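Local coordinates for CurM Sulfotransferase (Moorea producta, PDB 4GBM), which probably transfers a sulfonate group from PAPS to a polyketide intermediate of the curacin biosynthetic pathway, activating a functional group for later chemistry, at residues 194-197 against 198-202. The protein carries 2 engineered substitutions. Numbering follows the deposited sequence. Where two conformers were deposited one is given.
Sequences EQVW and AKSNQ
Asn201 lays its amide nitrogen over one face of the indole of Trp197, one turn earlier in the same helix, and illustrates how a side chain can bond the backbone carbonyl of a residue while resting on that residue's aromatic ring. Its ND2 sits 3.1 Å above the ring plane, offset toward the rim, with Trp197 NE1 and CE2 each 3.2 Å from it; ND2 and NE1, both donors, make no hydrogen bond, and amide and indole planes stand 53° apart, so this is no flat stack. ND2 also donates to Trp197 O at 2.9 Å, while the backbone N of Asn201 reaches that oxygen from the opposite face of the carbonyl plane. The torsion responsible is chi1 of -79°, which turns CG back beside the residue's own N. At its far end the amide is held by Tyr161, whose OH is hydrogen-bonded to OD1, and the indole NE1 is bonded to Arg164 O. Ser200, in one of its two conformers, repeats the scheme on the preceding carbonyl: with OG anti to its carbonyl carbon, chi1 -61°, the hydroxyl donates to Val196 O at 2.7 Å, opposite in face to the main-chain donor Ser200 N at 3.0 Å. Such returns to the i-4 carbonyl are familiar for serine and threonine inside a helix, here helix 189-208 of the P-loop-type sulfotransferase fold; the asparagine does the same with its amide. Trp197 fills the join with helices 166-175 and 297-305, touching Val169 of one and Ile302 of the other; an alanine here would probably open a gap between them and leave the Asn201 amide without its ring and Arg164 O without its indole donor. Toward the start of this stretch, Ala198 N donates to Glu194 O, and the Glu194 carboxylate accepts from Thr299.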
loop_
_atom_site.group_PDB
_atom_site.type_symbol
_atom_site.label_atom_id
_atom_site.label_comp_id
_atom_site.label_asym_id
_atom_site.label_seq_id
_atom_site.Cartn_x
_atom_site.Cartn_y
_atom_site.Cartn_z
ATOM N N GLU A 194 -0.628 -18.336 -1.089
ATOM C CA GLU A 194 -0.435 -18.562 0.338
ATOM C C GLU A 194 0.955 -18.099 0.773
ATOM O O GLU A 194 1.096 -17.437 1.806
ATOM C CB GLU A 194 -0.625 -20.043 0.662
ATOM C CG GLU A 194 -0.475 -20.373 2.137
ATOM C CD GLU A 194 -0.684 -21.843 2.432
ATOM O OE1 GLU A 194 -0.272 -22.276 3.518
ATOM O OE2 GLU A 194 -1.260 -22.560 1.585
ATOM N N GLN A 195 1.965 -18.434 -0.025
ATOM C CA GLN A 195 3.338 -18.027 0.278
ATOM C C GLN A 195 3.472 -16.502 0.268
ATOM O O GLN A 195 4.175 -15.935 1.105
ATOM C CB GLN A 195 4.322 -18.675 -0.700
ATOM C CG GLN A 195 5.776 -18.283 -0.484
ATOM C CD GLN A 195 6.717 -19.005 -1.428
ATOM O OE1 GLN A 195 6.909 -20.219 -1.327
ATOM N NE2 GLN A 195 7.317 -18.258 -2.348
ATOM N N VAL A 196 2.798 -15.830 -0.666
ATOM C CA VAL A 196 2.836 -14.365 -0.704
ATOM C C VAL A 196 2.229 -13.767 0.576
ATOM O O VAL A 196 2.824 -12.882 1.197
ATOM C CB VAL A 196 2.160 -13.796 -1.977
ATOM C CG1 VAL A 196 2.006 -12.292 -1.876
ATOM C CG2 VAL A 196 2.989 -14.145 -3.203
ATOM N N TRP A 197 1.077 -14.284 0.996
ATOM C CA TRP A 197 0.442 -13.813 2.228
ATOM C C TRP A 197 1.317 -14.106 3.452
ATOM O O TRP A 197 1.512 -13.237 4.303
ATOM C CB TRP A 197 -0.954 -14.431 2.394
ATOM C CG TRP A 197 -1.692 -13.902 3.594
ATOM C CD1 TRP A 197 -2.508 -12.802 3.633
ATOM C CD2 TRP A 197 -1.682 -14.440 4.927
ATOM N NE1 TRP A 197 -3.000 -12.621 4.904
ATOM C CE2 TRP A 197 -2.510 -13.610 5.718
ATOM C CE3 TRP A 197 -1.053 -15.543 5.528
ATOM C CZ2 TRP A 197 -2.725 -13.845 7.082
ATOM C CZ3 TRP A 197 -1.267 -15.779 6.881
ATOM C CH2 TRP A 197 -2.100 -14.933 7.643
ATOM N N ALA A 198 1.861 -15.324 3.520
ATOM C CA ALA A 198 2.671 -15.747 4.666
ATOM C C ALA A 198 3.980 -14.966 4.761
ATOM O O ALA A 198 4.332 -14.476 5.841
ATOM C CB ALA A 198 2.949 -17.254 4.601
ATOM N N LYS A 199 4.685 -14.839 3.633
ATOM C CA LYS A 199 5.977 -14.145 3.616
ATOM C C LYS A 199 5.822 -12.651 3.904
ATOM O O LYS A 199 6.581 -12.094 4.710
ATOM C CB LYS A 199 6.720 -14.381 2.293
ATOM C CG LYS A 199 8.011 -13.588 2.150
ATOM C CD LYS A 199 8.859 -14.073 0.984
ATOM C CE LYS A 199 9.971 -13.080 0.656
ATOM N NZ LYS A 199 10.824 -12.697 1.830
ATOM N N SER A 200 4.848 -12.008 3.260
ATOM C CA SER A 200 4.590 -10.583 3.471
ATOM C C SER A 200 4.294 -10.312 4.938
ATOM O O SER A 200 4.876 -9.418 5.548
ATOM C CB SER A 200 3.420 -10.107 2.609
ATOM O OG SER A 200 3.700 -10.276 1.234
ATOM N N ASN A 201 3.385 -11.101 5.505
ATOM C CA ASN A 201 3.012 -10.898 6.899
ATOM C C ASN A 201 4.132 -11.210 7.871
ATOM O O ASN A 201 4.367 -10.442 8.797
ATOM C CB ASN A 201 1.716 -11.626 7.234
ATOM C CG ASN A 201 0.516 -10.867 6.747
ATOM O OD1 ASN A 201 0.208 -9.794 7.270
ATOM N ND2 ASN A 201 -0.152 -11.387 5.717
ATOM N N GLN A 202 4.847 -12.312 7.648
ATOM C CA GLN A 202 5.987 -12.615 8.509
ATOM C C GLN A 202 7.063 -11.523 8.431
ATOM O O GLN A 202 7.630 -11.132 9.460
ATOM C CB GLN A 202 6.585 -13.993 8.208
ATOM C CG GLN A 202 7.543 -14.466 9.315
ATOM C CD GLN A 202 6.852 -14.561 10.663
ATOM O OE1 GLN A 202 5.889 -15.315 10.826
ATOM N NE2 GLN A 202 7.334 -13.797 11.634
#